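Local coordinates for alpha-n-acetylglucosaminidase family protein (Clostridium perfringens, PDB 4A42), which probably binds carbohydrate, as a family 32 carbohydrate-binding module belonging to a multimodular family 89 alpha-N-acetylglucosaminidase, at residues T53-G58 with V139-I144; A77-S82 with V116-L121; S86-S91 with F134-V139. All coordinates share one frame; numbering follows the deposited sequence.

Followed from the N terminus, the chain first meets T53-G58, a loop segment between strands 33-36 and 63-69; contact 1 closes the longest loop by bringing V139-I144 back against it beside the calcium ion. Contacts 2 and 3 both nest inside that loop. They cross each other, because A77-S82 and S86-S91 come first and V116-L121 and F134-V139 follow in the same order. Contact 2 pairs two strands of the four-stranded sheet, while contact 3 ties the start of strand 90-95 to the end of strand 126-134 in the other sheet. Val139 belongs to both contacts 1 and 3, and Ile141 packs on Ile80 of contact 2 and on Leu88 and Phe134 of contact 3.

Contact 1. Residues T53-G58 with V139-I144; sequences TLWVPG and VKIGEI. With CA (calcium ion), chain C.
Trp55 and Ile141 form a single antiparallel bridge, a hydrogen-bonded pair with CA atoms 5.2 Å apart, and the touching parts of T53-G58 and V139-I144 run 157° from each other end to end. Two nearly straight bonds define the pair: Trp55 N donates to Ile141 O over 2.9 Å, and Ile141 N returns to Trp55 O over 3.0 Å. Past Val56 a water continues the link, donating to both Pro57 O and Val139 O.

The side chains of Trp55 and Ile141 point the same way. With the Trp55 CG anti to the backbone N (chi1 168°), the six-membered part of the indole runs alongside Ile141, whose CG1 meets the ring edge in plane, 3.9 Å from CE3. One indole face carries Pro57 CD, 3.6 Å above the plane and offset toward the rim, and the ring of Pro57 in turn crosses Val139 at about a right angle. The indole NE1 is spent on Ser38 O. Beside this group Val56 CG2 lies along the aliphatic part of Lys140, while Leu54 CD2 sits 3.6 Å from Gly142 CA.

At the other end the two segments share the calcium ion. Thr53 gives both its carbonyl O and OG1, Gly142 its carbonyl O at 2.3 Å from the calcium, and Glu143 its OE1; Asn45 O, Asp48 OD1 and Asn50 O bring the ligands to seven. Glu143 OE2 is held by Gly49 N, which fixes the carboxylate's turn. Thr53 O and Gly142 O stand only 2.9 Å apart, a close approach of two acceptors that the shared calcium probably makes tolerable. The chemistry therefore implies that calcium joins the Thr53 loop to the start of strand 141-148, with the Trp55 bridge continuing that junction in ordinary backbone bonds.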
ATOM      1  N   THR A  53     -13.248   4.623  -5.159  1.00 14.76           N
ATOM      2  CA  THR A  53     -12.609   4.475  -6.457  1.00 13.75           C
ATOM      3  C   THR A  53     -11.502   3.448  -6.230  1.00 13.85           C
ATOM      4  O   THR A  53     -10.632   3.643  -5.406  1.00 12.03           O
ATOM      5  CB  THR A  53     -12.026   5.781  -6.995  1.00 15.74           C
ATOM      6  OG1 THR A  53     -11.067   6.307  -6.083  1.00 15.42           O
ATOM      7  CG2 THR A  53     -13.142   6.806  -7.248  1.00 18.15           C
ATOM      8  N   LEU A  54     -11.568   2.363  -6.985  1.00 12.55           N
ATOM      9  CA  LEU A  54     -10.751   1.193  -6.729  1.00 13.87           C
ATOM     10  C   LEU A  54      -9.664   0.887  -7.735  1.00 13.90           C
ATOM     11  O   LEU A  54      -9.799   1.215  -8.894  1.00 15.93           O
ATOM     12  CB  LEU A  54     -11.654  -0.020  -6.665  1.00 14.21           C
ATOM     13  CG  LEU A  54     -12.999   0.204  -5.995  1.00 13.58           C
ATOM     14  CD1 LEU A  54     -13.820  -1.048  -6.122  1.00 15.72           C
ATOM     15  CD2 LEU A  54     -12.814   0.568  -4.547  1.00 13.44           C
ATOM     16  N   TRP A  55      -8.597   0.247  -7.253  1.00 12.63           N
ATOM     17  CA  TRP A  55      -7.596  -0.360  -8.108  1.00 13.38           C
ATOM     18  C   TRP A  55      -7.842  -1.864  -8.008  1.00 11.98           C
ATOM     19  O   TRP A  55      -7.820  -2.430  -6.936  1.00 12.35           O
ATOM     20  CB  TRP A  55      -6.177  -0.000  -7.685  1.00 12.78           C
ATOM     21  CG  TRP A  55      -5.117  -0.840  -8.361  1.00 13.74           C
ATOM     22  CD1 TRP A  55      -4.680  -0.729  -9.652  1.00 14.59           C
ATOM     23  CD2 TRP A  55      -4.363  -1.911  -7.778  1.00 13.81           C
ATOM     24  NE1 TRP A  55      -3.712  -1.667  -9.901  1.00 15.77           N
ATOM     25  CE2 TRP A  55      -3.496  -2.400  -8.767  1.00 14.89           C
ATOM     26  CE3 TRP A  55      -4.341  -2.505  -6.513  1.00 13.63           C
ATOM     27  CZ2 TRP A  55      -2.619  -3.445  -8.532  1.00 15.46           C
ATOM     28  CZ3 TRP A  55      -3.471  -3.546  -6.287  1.00 14.16           C
ATOM     29  CH2 TRP A  55      -2.621  -4.003  -7.287  1.00 15.08           C
ATOM     30  N   VAL A  56      -8.119  -2.488  -9.140  1.00 14.19           N
ATOM     31  CA  VAL A  56      -8.442  -3.896  -9.183  1.00 13.85           C
ATOM     32  C   VAL A  56      -7.450  -4.572 -10.090  1.00 15.89           C
ATOM     33  O   VAL A  56      -7.554  -4.476 -11.295  1.00 18.09           O
ATOM     34  CB  VAL A  56      -9.842  -4.081  -9.775  1.00 20.00           C
ATOM     35  CG1 VAL A  56     -10.218  -5.527  -9.832  1.00 20.00           C
ATOM     36  CG2 VAL A  56     -10.865  -3.304  -8.972  1.00 20.00           C
ATOM     37  N   PRO A  57      -6.523  -5.302  -9.509  1.00 15.70           N
ATOM     38  CA  PRO A  57      -5.508  -5.971 -10.307  1.00 19.14           C
ATOM     39  C   PRO A  57      -6.088  -7.127 -11.077  1.00 19.36           C
ATOM     40  O   PRO A  57      -7.156  -7.615 -10.796  1.00 19.40           O
ATOM     41  CB  PRO A  57      -4.511  -6.471  -9.264  1.00 18.99           C
ATOM     42  CG  PRO A  57      -5.259  -6.513  -8.009  1.00 15.71           C
ATOM     43  CD  PRO A  57      -6.193  -5.355  -8.079  1.00 16.48           C
ATOM     44  N   GLY A  58      -5.350  -7.523 -12.094  1.00 21.72           N
ATOM     45  CA  GLY A  58      -5.660  -8.673 -12.889  1.00 26.17           C
ATOM     46  C   GLY A  58      -5.024  -9.910 -12.231  1.00 30.13           C
ATOM     47  O   GLY A  58      -4.752  -9.914 -11.055  1.00 29.55           O
ATOM     48  N   VAL A 139      -8.800  -9.079  -5.096  1.00 14.59           N
ATOM     49  CA  VAL A 139      -8.299  -7.850  -4.495  1.00 12.67           C
ATOM     50  C   VAL A 139      -8.877  -6.593  -5.125  1.00 11.14           C
ATOM     51  O   VAL A 139      -8.777  -6.415  -6.317  1.00 12.65           O
ATOM     52  CB  VAL A 139      -6.759  -7.807  -4.642  1.00 13.85           C
ATOM     53  CG1 VAL A 139      -6.193  -6.495  -4.185  1.00 15.32           C
ATOM     54  CG2 VAL A 139      -6.130  -8.947  -3.872  1.00 17.13           C
ATOM     55  N   LYS A 140      -9.455  -5.714  -4.318  1.00 10.01           N
ATOM     56  CA  LYS A 140      -9.920  -4.428  -4.814  1.00  8.18           C
ATOM     57  C   LYS A 140      -9.548  -3.396  -3.769  1.00  9.59           C
ATOM     58  O   LYS A 140     -10.139  -3.360  -2.719  1.00 12.61           O
ATOM     59  CB  LYS A 140     -11.436  -4.442  -5.037  1.00 11.19           C
ATOM     60  CG  LYS A 140     -11.884  -5.576  -5.923  1.00 13.80           C
ATOM     61  CD  LYS A 140     -13.374  -5.551  -6.200  1.00 17.96           C
ATOM     62  CE  LYS A 140     -13.724  -6.632  -7.199  1.00 20.82           C
ATOM     63  NZ  LYS A 140     -15.123  -6.581  -7.641  1.00 24.34           N
ATOM     64  N   ILE A 141      -8.586  -2.545  -4.071  1.00  9.59           N
ATOM     65  CA  ILE A 141      -8.095  -1.597  -3.080  1.00  8.69           C
ATOM     66  C   ILE A 141      -8.692  -0.213  -3.314  1.00  8.37           C
ATOM     67  O   ILE A 141      -8.499   0.394  -4.365  1.00  9.64           O
ATOM     68  CB  ILE A 141      -6.547  -1.522  -3.127  1.00  8.23           C
ATOM     69  CG1 ILE A 141      -5.926  -2.915  -2.958  1.00  8.84           C
ATOM     70  CG2 ILE A 141      -6.015  -0.534  -2.076  1.00 10.25           C
ATOM     71  CD1 ILE A 141      -6.295  -3.613  -1.676  1.00  9.05           C
ATOM     72  N   GLY A 142      -9.441   0.280  -2.341  1.00  8.29           N
ATOM     73  CA  GLY A 142     -10.082   1.575  -2.476  1.00 10.65           C
ATOM     74  C   GLY A 142      -9.141   2.733  -2.237  1.00  9.77           C
ATOM     75  O   GLY A 142      -9.345   3.806  -2.799  1.00 11.59           O
ATOM     76  N   GLU A 143      -8.125   2.534  -1.405  1.00 10.94           N
ATOM     77  CA  GLU A 143      -7.222   3.609  -1.057  1.00 10.75           C
ATOM     78  C   GLU A 143      -6.068   3.047  -0.230  1.00  9.94           C
ATOM     79  O   GLU A 143      -6.265   2.122   0.555  1.00 12.49           O
ATOM     80  CB  GLU A 143      -7.980   4.649  -0.225  1.00 12.69           C
ATOM     81  CG  GLU A 143      -7.278   5.983  -0.115  1.00 15.97           C
ATOM     82  CD  GLU A 143      -7.431   6.888  -1.343  1.00 14.48           C
ATOM     83  OE1 GLU A 143      -8.150   6.585  -2.317  1.00 14.87           O
ATOM     84  OE2 GLU A 143      -6.821   7.949  -1.319  1.00 16.01           O
ATOM     85  N   ILE A 144      -4.874   3.596  -0.423  1.00 10.53           N
ATOM     86  CA  ILE A 144      -3.745   3.324   0.461  1.00 12.21           C
ATOM     87  C   ILE A 144      -3.267   4.651   1.017  1.00 13.69           C
ATOM     88  O   ILE A 144      -2.946   5.575   0.270  1.00 14.89           O
ATOM     89  CB  ILE A 144      -2.585   2.626  -0.270  1.00 11.72           C
ATOM     90  CG1 ILE A 144      -3.018   1.214  -0.678  1.00 14.32           C
ATOM     91  CG2 ILE A 144      -1.335   2.570   0.615  1.00 12.86           C
ATOM     92  CD1 ILE A 144      -2.025   0.514  -1.549  1.00 15.61           C
TER
HETATM   93 CA    CA C1690      -9.549   5.667  -4.175  1.00 12.32          CA
HETATM   94  O   HOH W   1      -8.488  -8.151  -8.419  1.00 17.52           O

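Contact 2. Residues A77-S82 with V116-L121; sequences AIDIVS and VYSNIL
Ile78 pairs with Asn119 and Ile80 with Tyr117 across two antiparallel strands whose axes approach to 4.5 Å. Each pair is closed by two reciprocal bonds, one for every facing N-H and C=O: Ile78 N reaches Asn119 O and Asn119 N reaches Ile78 O, while Ile80 N reaches Tyr117 O and Tyr117 N reaches Ile80 O. The four bonds measure 2.8 to 2.9 Å between N and O. The backbones of Ala77, Asp79 and Val81 bond outward instead, to strand 141-148. A water 2.8 Å from Tyr117 O is placed to donate to it and to Ile78 O, though it has more acceptors nearby than protons.

Among the side chains on the face of Ala77 and Val81, Ser118 OG lies 3.0 Å from Asp79 OD1 and may donate to it, but the one proton has another acceptor within reach. Asp79 OD2 has its own partner, Tyr147 OH. Asn119 OD1, on the other face, receives Tyr90 OH, and Tyr117 OH has Glu112 O as an acceptor and the N-H groups of Lys114 and Leu88 as donors. Ser82 CB approaches the edge of the Tyr117 ring, 3.7 Å from CE1, in the ring plane. Ile78 and Ile80 on this same face reach Phe132 of strand 126-134, so the pairing forms one edge of a layer in the two-sheet beta sandwich characteristic of F5/8 type C (discoidin) domains and family 32 carbohydrate-binding modules.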
ATOM      1  N   ALA A  77       2.433   5.394  10.054  1.00 22.41           N
ATOM      2  CA  ALA A  77       1.293   4.490   9.983  1.00 22.97           C
ATOM      3  C   ALA A  77       0.789   4.348   8.563  1.00 18.89           C
ATOM      4  O   ALA A  77       0.979   5.237   7.735  1.00 20.67           O
ATOM      5  CB  ALA A  77       0.176   4.956  10.901  1.00 24.02           C
ATOM      6  N   ILE A  78       0.152   3.210   8.289  1.00 19.38           N
ATOM      7  CA  ILE A  78      -0.363   2.918   6.962  1.00 16.07           C
ATOM      8  C   ILE A  78      -1.752   2.280   7.033  1.00 15.92           C
ATOM      9  O   ILE A  78      -1.963   1.312   7.774  1.00 16.83           O
ATOM     10  CB  ILE A  78       0.597   1.985   6.178  1.00 16.16           C
ATOM     11  CG1 ILE A  78       1.981   2.643   6.032  1.00 16.18           C
ATOM     12  CG2 ILE A  78      -0.016   1.613   4.817  1.00 15.31           C
ATOM     13  CD1 ILE A  78       3.087   1.706   5.555  1.00 18.90           C
ATOM     14  N   ASP A  79      -2.700   2.820   6.265  1.00 14.07           N
ATOM     15  CA  ASP A  79      -4.018   2.198   6.111  1.00 13.50           C
ATOM     16  C   ASP A  79      -4.202   1.652   4.700  1.00 11.17           C
ATOM     17  O   ASP A  79      -3.885   2.325   3.722  1.00 13.77           O
ATOM     18  CB  ASP A  79      -5.151   3.201   6.319  1.00 14.76           C
ATOM     19  CG  ASP A  79      -5.261   3.693   7.734  1.00 19.69           C
ATOM     20  OD1 ASP A  79      -4.673   3.063   8.634  1.00 23.24           O
ATOM     21  OD2 ASP A  79      -5.954   4.719   7.932  1.00 23.49           O
ATOM     22  N   ILE A  80      -4.770   0.457   4.599  1.00 11.36           N
ATOM     23  CA  ILE A  80      -5.187  -0.094   3.318  1.00 11.16           C
ATOM     24  C   ILE A  80      -6.692  -0.278   3.362  1.00 10.15           C
ATOM     25  O   ILE A  80      -7.208  -1.040   4.176  1.00 10.55           O
ATOM     26  CB  ILE A  80      -4.541  -1.461   3.032  1.00 11.26           C
ATOM     27  CG1 ILE A  80      -3.020  -1.360   3.122  1.00 11.18           C
ATOM     28  CG2 ILE A  80      -4.971  -1.988   1.646  1.00 10.94           C
ATOM     29  CD1 ILE A  80      -2.335  -2.697   3.220  1.00 12.34           C
ATOM     30  N   VAL A  81      -7.396   0.432   2.496  1.00  9.81           N
ATOM     31  CA  VAL A  81      -8.845   0.323   2.438  1.00  9.45           C
ATOM     32  C   VAL A  81      -9.175  -0.788   1.448  1.00  9.93           C
ATOM     33  O   VAL A  81      -8.866  -0.667   0.257  1.00 10.44           O
ATOM     34  CB  VAL A  81      -9.482   1.662   2.009  1.00  9.57           C
ATOM     35  CG1 VAL A  81     -10.997   1.549   1.987  1.00 11.83           C
ATOM     36  CG2 VAL A  81      -9.054   2.778   2.961  1.00 11.19           C
ATOM     37  N   SER A  82      -9.755  -1.878   1.945  1.00  9.08           N
ATOM     38  CA  SER A  82      -9.954  -3.084   1.132  1.00 10.52           C
ATOM     39  C   SER A  82     -11.421  -3.298   0.822  1.00 10.90           C
ATOM     40  O   SER A  82     -12.216  -3.542   1.722  1.00 14.43           O
ATOM     41  CB  SER A  82      -9.404  -4.311   1.865  1.00 12.66           C
ATOM     42  OG  SER A  82      -9.501  -5.462   1.046  1.00 12.52           O
ATOM     43  N   VAL A 116     -10.807  -1.720   6.713  1.00 13.34           N
ATOM     44  CA  VAL A 116      -9.541  -1.010   6.652  1.00 13.39           C
ATOM     45  C   VAL A 116      -8.495  -1.800   7.423  1.00 13.93           C
ATOM     46  O   VAL A 116      -8.692  -2.146   8.592  1.00 15.74           O
ATOM     47  CB  VAL A 116      -9.665   0.393   7.259  1.00 15.19           C
ATOM     48  CG1 VAL A 116      -8.335   1.139   7.173  1.00 16.28           C
ATOM     49  CG2 VAL A 116     -10.750   1.166   6.538  1.00 14.68           C
ATOM     50  N   TYR A 117      -7.385  -2.093   6.760  1.00 12.44           N
ATOM     51  CA  TYR A 117      -6.250  -2.732   7.420  1.00 12.47           C
ATOM     52  C   TYR A 117      -5.218  -1.676   7.811  1.00 12.74           C
ATOM     53  O   TYR A 117      -4.461  -1.174   6.976  1.00 13.76           O
ATOM     54  CB  TYR A 117      -5.649  -3.841   6.534  1.00 12.50           C
ATOM     55  CG  TYR A 117      -6.619  -4.964   6.295  1.00 11.52           C
ATOM     56  CD1 TYR A 117      -7.535  -4.909   5.248  1.00 10.99           C
ATOM     57  CD2 TYR A 117      -6.652  -6.083   7.137  1.00 12.43           C
ATOM     58  CE1 TYR A 117      -8.445  -5.936   5.044  1.00 11.34           C
ATOM     59  CE2 TYR A 117      -7.552  -7.108   6.932  1.00 13.91           C
ATOM     60  CZ  TYR A 117      -8.442  -7.037   5.889  1.00 13.86           C
ATOM     61  OH  TYR A 117      -9.350  -8.050   5.686  1.00 14.00           O
ATOM     62  N   SER A 118      -5.234  -1.313   9.092  1.00 15.86           N
ATOM     63  CA  SER A 118      -4.320  -0.305   9.614  1.00 18.14           C
ATOM     64  C   SER A 118      -3.095  -0.966  10.235  1.00 17.26           C
ATOM     65  O   SER A 118      -3.190  -2.050  10.832  1.00 20.84           O
ATOM     66  CB  SER A 118      -5.022   0.534  10.691  1.00 22.71           C
ATOM     67  OG  SER A 118      -6.228   1.107  10.209  1.00 28.57           O
ATOM     68  N   ASN A 119      -1.943  -0.324  10.084  1.00 18.77           N
ATOM     69  CA  ASN A 119      -0.719  -0.762  10.762  1.00 20.64           C
ATOM     70  C   ASN A 119       0.097   0.423  11.250  1.00 21.28           C
ATOM     71  O   ASN A 119       0.437   1.310  10.474  1.00 23.03           O
ATOM     72  CB  ASN A 119       0.161  -1.604   9.833  1.00 21.90           C
ATOM     73  CG  ASN A 119      -0.416  -2.975   9.559  1.00 22.87           C
ATOM     74  OD1 ASN A 119      -1.042  -3.196   8.532  1.00 21.65           O
ATOM     75  ND2 ASN A 119      -0.216  -3.897  10.486  1.00 22.38           N
ATOM     76  N   ILE A 120       0.436   0.426  12.536  1.00 25.60           N
ATOM     77  CA  ILE A 120       1.295   1.472  13.114  1.00 27.49           C
ATOM     78  C   ILE A 120       2.753   1.006  13.179  1.00 26.88           C
ATOM     79  O   ILE A 120       3.053  -0.060  13.724  1.00 27.73           O
ATOM     80  CB  ILE A 120       0.802   1.889  14.502  1.00 30.20           C
ATOM     81  CG1 ILE A 120      -0.632   2.422  14.411  1.00 30.86           C
ATOM     82  CG2 ILE A 120       1.734   2.927  15.128  1.00 29.40           C
ATOM     83  CD1 ILE A 120      -1.664   1.516  15.053  1.00 32.64           C
ATOM     84  N   LEU A 121       3.660   1.805  12.620  1.00 25.99           N
ATOM     85  CA  LEU A 121       5.053   1.400  12.494  1.00 28.95           C
ATOM     86  C   LEU A 121       5.833   1.672  13.780  1.00 30.66           C
ATOM     87  O   LEU A 121       5.453   2.532  14.576  1.00 31.33           O
ATOM     88  CB  LEU A 121       5.726   2.094  11.303  1.00 31.49           C
ATOM     89  CG  LEU A 121       5.436   1.546   9.904  1.00 32.63           C
ATOM     90  CD1 LEU A 121       3.986   1.766   9.529  1.00 32.99           C
ATOM     91  CD2 LEU A 121       6.362   2.166   8.858  1.00 31.37           C
TER
HETATM   92  O   HOH W   2      -1.640  -1.147   6.605  1.00 18.70           O
HETATM   93  O   HOH W   3     -10.456  -7.536   2.423  1.00 15.12           O

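Contact 3. Residues S86-S91 with F134-V139; sequences SPLKYS and FNSENV
Leu88 and Tyr90 both approach the CD1 corner of Phe134. Leu88 CD1 is 3.9 Å from Phe134 CD1, the two side chains meeting at a slant, and Tyr90 CB comes to 3.7 Å from the same CD1; Lys89 O lies at the ring edge near its plane. Phe134 reaches both because its CG stands anti to the carbonyl carbon (chi1 -57°), while the Tyr90 ring leads away from Phe134.

Next to the ring Ser136 turns its hydroxyl toward Lys89 N. Lys89 N donates to Ser136 OG over 2.9 Å at 171°, and that oxygen also touches Leu88 CD1; Ser136 N, by contrast, is buried with no partner in the model. Asn135 crosses Lys89 at about a right angle, its ND2 3.5 Å from Lys89 CB and bonded to Asn108 O. Asn135 N donates to Lys89 O. Lys89 itself runs past Ser136 to a salt bridge with Glu111.

At the far end Asn138 has two conformers. In the one described here its amide makes a paired contact with Ser86, OD1 accepting Ser86 N over 2.8 Å and ND2 donating to Ser86 OG over 2.7 Å, nearly in the amide plane; for the other conformer this pairing is doubtful.

The contact thus sits where strand 90-95 begins beside the end of strand 126-134, with Leu88 and Phe134 also reaching Ile141 of strand 141-148 and Tyr90 lying against Val105 of strand 102-107.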
ATOM      1  N   SER A  86     -13.080 -10.904  -0.023  1.00 16.87           N
ATOM      2  CA  SER A  86     -12.272 -11.841   0.733  1.00 16.92           C
ATOM      3  C   SER A  86     -11.370 -11.096   1.701  1.00 14.46           C
ATOM      4  O   SER A  86     -10.950  -9.983   1.417  1.00 15.40           O
ATOM      5  CB  SER A  86     -11.416 -12.686  -0.227  1.00 17.58           C
ATOM      6  OG  SER A  86     -12.207 -13.584  -0.996  1.00 21.07           O
ATOM      7  N   PRO A  87     -11.048 -11.716   2.845  1.00 14.13           N
ATOM      8  CA  PRO A  87     -10.044 -11.125   3.735  1.00 13.04           C
ATOM      9  C   PRO A  87      -8.768 -10.836   2.961  1.00 12.24           C
ATOM     10  O   PRO A  87      -8.313 -11.656   2.167  1.00 13.44           O
ATOM     11  CB  PRO A  87      -9.809 -12.225   4.769  1.00 14.79           C
ATOM     12  CG  PRO A  87     -11.129 -12.959   4.799  1.00 16.63           C
ATOM     13  CD  PRO A  87     -11.572 -12.986   3.369  1.00 16.32           C
ATOM     14  N   LEU A  88      -8.195  -9.664   3.182  1.00 10.48           N
ATOM     15  CA  LEU A  88      -6.997  -9.282   2.455  1.00 10.23           C
ATOM     16  C   LEU A  88      -5.779 -10.005   2.997  1.00  9.32           C
ATOM     17  O   LEU A  88      -5.565 -10.064   4.202  1.00 11.54           O
ATOM     18  CB  LEU A  88      -6.795  -7.770   2.531  1.00 11.98           C
ATOM     19  CG  LEU A  88      -5.738  -7.199   1.586  1.00 10.95           C
ATOM     20  CD1 LEU A  88      -6.205  -7.329   0.142  1.00 12.81           C
ATOM     21  CD2 LEU A  88      -5.460  -5.749   1.931  1.00 13.36           C
ATOM     22  N   LYS A  89      -4.990 -10.569   2.091  1.00  8.00           N
ATOM     23  CA  LYS A  89      -3.702 -11.153   2.431  1.00 10.50           C
ATOM     24  C   LYS A  89      -2.655 -10.262   1.799  1.00 10.62           C
ATOM     25  O   LYS A  89      -2.693 -10.020   0.596  1.00 10.96           O
ATOM     26  CB  LYS A  89      -3.601 -12.592   1.920  1.00 10.82           C
ATOM     27  CG  LYS A  89      -4.567 -13.547   2.620  1.00 11.90           C
ATOM     28  CD  LYS A  89      -4.610 -14.914   1.950  1.00 13.94           C
ATOM     29  CE  LYS A  89      -5.646 -15.798   2.610  1.00 19.15           C
ATOM     30  NZ  LYS A  89      -5.218 -16.168   3.972  1.00 22.81           N
ATOM     31  N   TYR A  90      -1.720  -9.765   2.608  1.00 10.80           N
ATOM     32  CA  TYR A  90      -0.829  -8.704   2.148  1.00 10.95           C
ATOM     33  C   TYR A  90       0.436  -8.628   2.986  1.00 11.80           C
ATOM     34  O   TYR A  90       0.491  -9.154   4.114  1.00 12.05           O
ATOM     35  CB  TYR A  90      -1.545  -7.340   2.189  1.00 10.13           C
ATOM     36  CG  TYR A  90      -1.801  -6.819   3.595  1.00  8.81           C
ATOM     37  CD1 TYR A  90      -2.892  -7.261   4.337  1.00 10.78           C
ATOM     38  CD2 TYR A  90      -0.927  -5.910   4.198  1.00 11.47           C
ATOM     39  CE1 TYR A  90      -3.120  -6.800   5.633  1.00 14.10           C
ATOM     40  CE2 TYR A  90      -1.158  -5.437   5.495  1.00 13.65           C
ATOM     41  CZ  TYR A  90      -2.256  -5.892   6.206  1.00 14.16           C
ATOM     42  OH  TYR A  90      -2.514  -5.459   7.498  1.00 15.83           O
ATOM     43  N   SER A  91       1.444  -7.971   2.419  1.00 12.32           N
ATOM     44  CA  SER A  91       2.630  -7.563   3.154  1.00 12.76           C
ATOM     45  C   SER A  91       3.007  -6.140   2.757  1.00 12.19           C
ATOM     46  O   SER A  91       2.584  -5.631   1.716  1.00 13.50           O
ATOM     47  CB  SER A  91       3.801  -8.518   2.892  1.00 14.33           C
ATOM     48  OG  SER A  91       4.219  -8.490   1.531  1.00 16.20           O
ATOM     49  N   PHE A 134       0.011  -8.217  -2.571  1.00 13.08           N
ATOM     50  CA  PHE A 134      -1.297  -8.780  -2.256  1.00 11.55           C
ATOM     51  C   PHE A 134      -1.394 -10.192  -2.797  1.00 14.77           C
ATOM     52  O   PHE A 134      -1.156 -10.426  -3.976  1.00 16.20           O
ATOM     53  CB  PHE A 134      -2.417  -7.912  -2.834  1.00 12.45           C
ATOM     54  CG  PHE A 134      -2.371  -6.489  -2.366  1.00 12.00           C
ATOM     55  CD1 PHE A 134      -2.724  -6.167  -1.068  1.00 14.47           C
ATOM     56  CD2 PHE A 134      -1.958  -5.475  -3.213  1.00 14.54           C
ATOM     57  CE1 PHE A 134      -2.675  -4.864  -0.617  1.00 13.45           C
ATOM     58  CE2 PHE A 134      -1.909  -4.148  -2.767  1.00 15.27           C
ATOM     59  CZ  PHE A 134      -2.276  -3.846  -1.471  1.00 13.51           C
ATOM     60  N   ASN A 135      -1.695 -11.133  -1.917  1.00 15.84           N
ATOM     61  CA  ASN A 135      -1.822 -12.523  -2.329  1.00 16.25           C
ATOM     62  C   ASN A 135      -3.186 -13.170  -2.153  1.00 16.72           C
ATOM     63  O   ASN A 135      -3.301 -14.363  -2.280  1.00 20.19           O
ATOM     64  CB  ASN A 135      -0.732 -13.395  -1.724  1.00 18.77           C
ATOM     65  CG  ASN A 135      -0.790 -13.437  -0.239  1.00 21.91           C
ATOM     66  OD1 ASN A 135      -0.404 -12.492   0.409  1.00 23.41           O
ATOM     67  ND2 ASN A 135      -1.246 -14.554   0.316  1.00 22.12           N
ATOM     68  N   SER A 136      -4.204 -12.393  -1.824  1.00 13.16           N
ATOM     69  CA  SER A 136      -5.542 -12.930  -1.739  1.00 13.17           C
ATOM     70  C   SER A 136      -6.246 -12.831  -3.092  1.00 15.40           C
ATOM     71  O   SER A 136      -5.714 -12.288  -4.044  1.00 17.49           O
ATOM     72  CB  SER A 136      -6.354 -12.242  -0.649  1.00 13.31           C
ATOM     73  OG  SER A 136      -6.059 -10.875  -0.596  1.00 14.03           O
ATOM     74  N   GLU A 137      -7.437 -13.402  -3.148  1.00 15.28           N
ATOM     75  CA  GLU A 137      -8.290 -13.297  -4.312  1.00 20.39           C
ATOM     76  C   GLU A 137      -9.209 -12.085  -4.167  1.00 18.89           C
ATOM     77  O   GLU A 137      -9.448 -11.614  -3.082  1.00 17.79           O
ATOM     78  CB  GLU A 137      -9.121 -14.563  -4.445  1.00 25.63           C
ATOM     79  CG  GLU A 137      -8.308 -15.806  -4.723  1.00 29.75           C
ATOM     80  CD  GLU A 137      -7.484 -15.674  -5.988  1.00 36.58           C
ATOM     81  OE1 GLU A 137      -8.014 -15.113  -6.961  1.00 40.03           O
ATOM     82  OE2 GLU A 137      -6.321 -16.118  -6.022  1.00 37.45           O
ATOM     83  N   ASN A 138      -9.823 -11.766  -5.372  0.62 19.96           N
ATOM     84  CA  ASN A 138     -10.675 -10.580  -5.507  0.62 20.51           C
ATOM     85  C   ASN A 138     -10.140  -9.322  -4.825  0.62 17.18           C
ATOM     86  O   ASN A 138     -10.887  -8.610  -4.154  0.62 17.96           O
ATOM     87  CB  ASN A 138     -12.125 -10.857  -5.068  0.62 23.36           C
ATOM     88  CG  ASN A 138     -12.229 -11.427  -3.661  0.62 22.02           C
ATOM     89  OD1 ASN A 138     -12.036 -10.720  -2.667  0.62 22.83           O
ATOM     90  ND2 ASN A 138     -12.564 -12.710  -3.571  0.62 22.08           N
ATOM     91  N   VAL A 139      -8.800  -9.079  -5.096  1.00 14.59           N
ATOM     92  CA  VAL A 139      -8.299  -7.850  -4.495  1.00 12.67           C
ATOM     93  C   VAL A 139      -8.877  -6.593  -5.125  1.00 11.14           C
ATOM     94  O   VAL A 139      -8.777  -6.415  -6.317  1.00 12.65           O
ATOM     95  CB  VAL A 139      -6.759  -7.807  -4.642  1.00 13.85           C
ATOM     96  CG1 VAL A 139      -6.193  -6.495  -4.185  1.00 15.32           C
ATOM     97  CG2 VAL A 139      -6.130  -8.947  -3.872  1.00 17.13           C
TER
HETATM   98  O   HOH W   4     -10.782  -8.914  -1.055  1.00 19.75           O